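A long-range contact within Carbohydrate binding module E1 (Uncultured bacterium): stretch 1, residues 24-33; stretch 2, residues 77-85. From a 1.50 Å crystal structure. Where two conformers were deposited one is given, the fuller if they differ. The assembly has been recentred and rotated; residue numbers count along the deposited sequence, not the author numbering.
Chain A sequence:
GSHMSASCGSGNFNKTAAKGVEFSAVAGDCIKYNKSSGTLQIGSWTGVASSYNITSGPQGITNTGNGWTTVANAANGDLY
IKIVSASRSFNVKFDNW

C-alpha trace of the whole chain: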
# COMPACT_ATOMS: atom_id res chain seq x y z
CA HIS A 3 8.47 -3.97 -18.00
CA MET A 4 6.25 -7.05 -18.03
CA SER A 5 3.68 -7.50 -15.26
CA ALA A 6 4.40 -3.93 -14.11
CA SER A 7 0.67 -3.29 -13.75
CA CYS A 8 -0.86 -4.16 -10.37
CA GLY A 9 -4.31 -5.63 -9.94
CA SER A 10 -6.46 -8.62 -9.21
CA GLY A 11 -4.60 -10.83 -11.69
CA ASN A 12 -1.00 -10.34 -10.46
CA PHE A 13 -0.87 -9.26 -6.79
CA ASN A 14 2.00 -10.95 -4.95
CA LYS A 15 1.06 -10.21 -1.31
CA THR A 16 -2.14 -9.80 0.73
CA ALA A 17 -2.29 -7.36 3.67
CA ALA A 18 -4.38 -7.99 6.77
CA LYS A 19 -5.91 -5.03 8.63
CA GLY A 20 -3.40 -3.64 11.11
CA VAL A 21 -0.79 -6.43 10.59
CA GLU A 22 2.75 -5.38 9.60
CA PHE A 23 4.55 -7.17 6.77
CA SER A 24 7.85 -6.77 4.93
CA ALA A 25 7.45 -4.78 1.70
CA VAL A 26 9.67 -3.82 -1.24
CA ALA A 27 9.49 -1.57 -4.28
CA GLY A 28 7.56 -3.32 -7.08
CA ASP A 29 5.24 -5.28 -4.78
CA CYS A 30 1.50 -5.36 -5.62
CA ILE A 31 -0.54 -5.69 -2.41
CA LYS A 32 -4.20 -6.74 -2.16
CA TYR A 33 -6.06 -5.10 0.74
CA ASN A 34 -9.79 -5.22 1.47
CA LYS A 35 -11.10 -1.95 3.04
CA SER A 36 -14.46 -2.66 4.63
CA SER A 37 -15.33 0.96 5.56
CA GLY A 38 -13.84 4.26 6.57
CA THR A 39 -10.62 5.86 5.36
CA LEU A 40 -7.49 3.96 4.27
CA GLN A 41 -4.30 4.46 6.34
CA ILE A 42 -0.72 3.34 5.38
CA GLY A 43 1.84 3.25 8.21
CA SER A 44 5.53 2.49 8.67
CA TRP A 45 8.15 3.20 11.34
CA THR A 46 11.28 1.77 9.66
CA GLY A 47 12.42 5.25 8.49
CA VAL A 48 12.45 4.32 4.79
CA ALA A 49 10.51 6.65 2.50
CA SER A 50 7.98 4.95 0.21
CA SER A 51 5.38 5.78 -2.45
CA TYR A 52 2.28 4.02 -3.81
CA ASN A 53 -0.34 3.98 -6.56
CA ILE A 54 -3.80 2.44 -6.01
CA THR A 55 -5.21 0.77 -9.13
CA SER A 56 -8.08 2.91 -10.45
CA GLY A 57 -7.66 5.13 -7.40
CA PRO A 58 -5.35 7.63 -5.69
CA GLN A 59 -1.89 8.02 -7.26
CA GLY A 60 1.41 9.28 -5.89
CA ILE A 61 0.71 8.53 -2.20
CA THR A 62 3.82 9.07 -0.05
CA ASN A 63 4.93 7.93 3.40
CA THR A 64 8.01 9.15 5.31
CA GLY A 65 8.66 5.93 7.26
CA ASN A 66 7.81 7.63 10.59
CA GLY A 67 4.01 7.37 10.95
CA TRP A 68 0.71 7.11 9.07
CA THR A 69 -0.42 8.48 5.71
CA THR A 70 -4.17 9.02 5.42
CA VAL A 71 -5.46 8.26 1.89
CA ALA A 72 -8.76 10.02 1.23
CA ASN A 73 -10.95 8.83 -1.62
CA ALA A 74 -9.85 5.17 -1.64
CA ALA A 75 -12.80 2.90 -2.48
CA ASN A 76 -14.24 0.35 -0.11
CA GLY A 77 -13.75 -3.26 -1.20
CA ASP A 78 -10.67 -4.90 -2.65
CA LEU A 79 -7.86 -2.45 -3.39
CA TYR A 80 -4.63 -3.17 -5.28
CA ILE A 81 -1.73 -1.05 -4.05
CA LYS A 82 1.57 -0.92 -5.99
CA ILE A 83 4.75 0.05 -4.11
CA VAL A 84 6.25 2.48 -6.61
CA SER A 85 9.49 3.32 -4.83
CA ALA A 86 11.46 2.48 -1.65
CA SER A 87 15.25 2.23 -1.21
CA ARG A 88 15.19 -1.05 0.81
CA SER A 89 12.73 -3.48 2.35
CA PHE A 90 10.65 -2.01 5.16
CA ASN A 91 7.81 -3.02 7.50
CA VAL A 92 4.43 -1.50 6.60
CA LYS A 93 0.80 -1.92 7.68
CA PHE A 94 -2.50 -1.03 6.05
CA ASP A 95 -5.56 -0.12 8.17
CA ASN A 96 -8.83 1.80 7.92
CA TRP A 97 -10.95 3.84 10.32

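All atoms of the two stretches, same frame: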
# COMPACT_ATOMS: atom_id res chain seq x y z
N SER A 24 6.68 -7.29 5.62
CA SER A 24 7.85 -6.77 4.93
C SER A 24 7.51 -6.48 3.48
O SER A 24 6.93 -7.34 2.79
CB SER A 24 8.97 -7.82 4.95
OG SER A 24 10.15 -7.29 4.39
N ALA A 25 7.85 -5.27 3.02
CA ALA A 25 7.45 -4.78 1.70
C ALA A 25 8.66 -4.27 0.94
O ALA A 25 9.64 -3.79 1.56
CB ALA A 25 6.45 -3.65 1.85
N VAL A 26 8.59 -4.33 -0.39
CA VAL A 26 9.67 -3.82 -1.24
C VAL A 26 9.09 -3.14 -2.47
O VAL A 26 7.97 -3.44 -2.91
CB VAL A 26 10.69 -4.89 -1.75
CG1 VAL A 26 11.57 -5.43 -0.64
CG2 VAL A 26 9.98 -5.96 -2.38
N ALA A 27 9.87 -2.21 -3.02
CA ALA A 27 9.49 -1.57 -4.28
C ALA A 27 9.16 -2.62 -5.34
O ALA A 27 9.93 -3.59 -5.55
CB ALA A 27 10.63 -0.68 -4.77
N GLY A 28 8.05 -2.39 -6.07
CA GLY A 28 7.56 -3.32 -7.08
C GLY A 28 6.47 -4.26 -6.60
O GLY A 28 5.77 -4.85 -7.44
N ASP A 29 6.30 -4.41 -5.29
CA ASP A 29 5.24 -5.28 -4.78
C ASP A 29 3.87 -4.74 -5.19
O ASP A 29 3.70 -3.55 -5.43
CB ASP A 29 5.29 -5.34 -3.24
CG ASP A 29 6.34 -6.30 -2.68
OD1 ASP A 29 6.87 -7.18 -3.42
OD2 ASP A 29 6.62 -6.17 -1.47
N CYS A 30 2.89 -5.66 -5.29
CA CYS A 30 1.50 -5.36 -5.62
C CYS A 30 0.65 -6.02 -4.54
O CYS A 30 0.54 -7.26 -4.52
CB CYS A 30 1.18 -5.92 -7.00
SG CYS A 30 -0.59 -5.72 -7.44
N ILE A 31 0.08 -5.21 -3.64
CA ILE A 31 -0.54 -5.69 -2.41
C ILE A 31 -2.06 -5.64 -2.58
O ILE A 31 -2.62 -4.58 -2.90
CB ILE A 31 -0.16 -4.79 -1.22
CG1 ILE A 31 1.34 -4.49 -1.19
CG2 ILE A 31 -0.69 -5.41 0.13
CD1 ILE A 31 2.12 -5.66 -1.04
N LYS A 32 -2.75 -6.75 -2.26
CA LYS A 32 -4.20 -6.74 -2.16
C LYS A 32 -4.58 -6.37 -0.73
O LYS A 32 -4.03 -6.93 0.23
CB LYS A 32 -4.76 -8.13 -2.46
CG LYS A 32 -6.29 -8.23 -2.39
CD LYS A 32 -6.78 -9.67 -2.59
CE LYS A 32 -8.29 -9.75 -2.53
NZ LYS A 32 -8.72 -11.13 -2.98
N TYR A 33 -5.53 -5.45 -0.58
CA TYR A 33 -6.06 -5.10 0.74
C TYR A 33 -7.54 -4.83 0.62
O TYR A 33 -7.94 -3.96 -0.17
CB TYR A 33 -5.36 -3.85 1.31
CG TYR A 33 -5.87 -3.46 2.68
CD1 TYR A 33 -5.69 -4.30 3.77
CD2 TYR A 33 -6.58 -2.26 2.89
CE1 TYR A 33 -6.19 -3.97 5.02
CE2 TYR A 33 -7.08 -1.90 4.17
CZ TYR A 33 -6.89 -2.78 5.22
OH TYR A 33 -7.33 -2.49 6.50
N GLY A 77 -13.95 -2.03 -0.43
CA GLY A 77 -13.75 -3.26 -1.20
C GLY A 77 -12.29 -3.62 -1.37
O GLY A 77 -11.41 -3.18 -0.63
N ASP A 78 -12.03 -4.45 -2.39
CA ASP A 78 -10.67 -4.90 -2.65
C ASP A 78 -9.90 -3.80 -3.35
O ASP A 78 -10.33 -3.31 -4.41
CB ASP A 78 -10.65 -6.12 -3.56
CG ASP A 78 -11.15 -7.38 -2.89
OD1 ASP A 78 -11.11 -7.49 -1.65
OD2 ASP A 78 -11.54 -8.31 -3.64
N LEU A 79 -8.74 -3.45 -2.81
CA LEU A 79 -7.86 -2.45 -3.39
C LEU A 79 -6.56 -3.14 -3.77
O LEU A 79 -6.12 -4.06 -3.08
CB LEU A 79 -7.51 -1.39 -2.33
CG LEU A 79 -8.69 -0.52 -1.88
CD1 LEU A 79 -8.20 0.34 -0.72
CD2 LEU A 79 -9.23 0.35 -2.99
N TYR A 80 -5.94 -2.69 -4.86
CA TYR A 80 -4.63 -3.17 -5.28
C TYR A 80 -3.65 -2.01 -5.24
O TYR A 80 -3.83 -1.01 -5.94
CB TYR A 80 -4.73 -3.86 -6.66
CG TYR A 80 -5.64 -5.07 -6.55
CD1 TYR A 80 -5.15 -6.31 -6.06
CD2 TYR A 80 -7.03 -4.96 -6.71
CE1 TYR A 80 -5.97 -7.37 -5.87
CE2 TYR A 80 -7.86 -6.05 -6.50
CZ TYR A 80 -7.33 -7.24 -6.10
OH TYR A 80 -8.21 -8.29 -5.91
N ILE A 81 -2.64 -2.14 -4.39
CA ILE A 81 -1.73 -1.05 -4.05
C ILE A 81 -0.32 -1.43 -4.50
O ILE A 81 0.30 -2.38 -3.96
CB ILE A 81 -1.79 -0.74 -2.55
CG1 ILE A 81 -3.28 -0.54 -2.17
CG2 ILE A 81 -0.93 0.47 -2.21
CD1 ILE A 81 -3.53 -0.10 -0.74
N LYS A 82 0.20 -0.71 -5.51
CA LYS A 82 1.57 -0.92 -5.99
C LYS A 82 2.54 -0.06 -5.18
O LYS A 82 2.32 1.15 -5.00
CB LYS A 82 1.70 -0.54 -7.47
CG LYS A 82 3.13 -0.79 -7.98
CD LYS A 82 3.22 -0.83 -9.48
CE LYS A 82 4.66 -1.20 -9.90
NZ LYS A 82 4.84 -0.92 -11.33
N ILE A 83 3.65 -0.68 -4.75
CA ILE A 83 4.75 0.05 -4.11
C ILE A 83 5.65 0.57 -5.23
O ILE A 83 6.38 -0.19 -5.88
CB ILE A 83 5.51 -0.80 -3.08
CG1 ILE A 83 4.50 -1.38 -2.09
CG2 ILE A 83 6.53 0.08 -2.34
CD1 ILE A 83 5.12 -2.11 -0.92
N VAL A 84 5.58 1.87 -5.47
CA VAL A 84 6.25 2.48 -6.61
C VAL A 84 7.73 2.64 -6.34
O VAL A 84 8.57 2.42 -7.23
CB VAL A 84 5.57 3.82 -6.95
CG1 VAL A 84 6.38 4.53 -8.04
CG2 VAL A 84 4.14 3.56 -7.44
N SER A 85 8.09 3.05 -5.13
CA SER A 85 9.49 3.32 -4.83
C SER A 85 9.71 3.08 -3.34
O SER A 85 8.81 3.27 -2.52
CB SER A 85 9.87 4.77 -5.19
OG SER A 85 9.14 5.71 -4.43
O HOH W 1 -11.59 -11.10 -3.29
O HOH W 2 -8.52 -11.26 -5.73

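This contact is an antiparallel β-pairing between residues 30-33 and the long strand 77-85, extended beyond the start of the shorter strand by a type II turn that keeps bonding to the same neighbour. The two strand directions lie 152° apart, and the axes approach to 4.6 Å. The pairing buries 719 Å² in total, although the touching residues are at least 44 positions apart in sequence.

The backbone sets the register. Ile31 and Ile81 form one hydrogen-bonded pair, Ile31 N to Ile81 O and Ile81 N to Ile31 O both at 2.9 Å; Tyr33 and Leu79 form the next, with Tyr33 N to Leu79 O at 2.9 Å and Leu79 N to Tyr33 O at 2.8 Å. Between them, Lys32 faces Tyr80 as a non-hydrogen-bonded pair, and Cys30 faces Lys82 in the same way. At these narrower positions the CA hydrogens turn inward, so Lys32 CA sits 3.4 Å from Leu79 O and Tyr80 CA 3.4 Å from Ile31 O, both CA-H...O contacts that supplement the stronger N-H bonds.

The ladder does not stop at Cys30. Ile83 N donates to Asp29 O at 2.9 Å, and Gly28 N donates to Ile83 O at 2.8 Å, so both polar backbone atoms of Ile83 are satisfied by the turn. That turn runs from Val26 to Asp29 and is closed by Asp29 N to Val26 O at 3.1 Å. The Asp29 side chain adds a second link across the turn, its OD2 accepting from Val26 N at 2.9 Å. Gly28 has phi/psi of 97/-17, where a CB would be jammed against the carbonyl oxygen of Ala27; the backbone alone calls for glycine here.

Alternation along the strands sorts the side chains. Ile31, Tyr33, Leu79 and Ile81 share one face of the sheet, and all four are buried. Ile83 has the largest area covered by the other stretch, 106 Å². Its CD1 reaches Ala25 CB at 3.4 Å, lies 4.0 Å from Asp29 CB, and meets Ile31 CG1 more loosely at 4.5 Å. The small methyl of Ala25 points toward the partner stretch and receives the tip of the isoleucine.

The face carrying Cys30, Lys32, Tyr80 and Lys82 is more polar. Lys32 is extended, with all four chi angles t, and its aliphatic part packs against the Tyr80 ring, Lys32 CG to Tyr80 CE1 at 3.6 Å. Its ammonium group extends beyond the ring contact toward Asp78, which it meets through water. Lys32 NZ and Asp78 OD2 are 4.0 Å apart, opposite charges too distant for a salt bridge, but a water joins them, accepting from Lys32 NZ at 2.9 Å and donating to Asp78 OD2 at 2.8 Å. A second water accepts from Lys32 NZ at 2.8 Å and hydrogen-bonds Tyr80 OH at 3.0 Å. Lys32 thus packs through its methylenes and reaches Asp78 and Tyr80 through bridging waters.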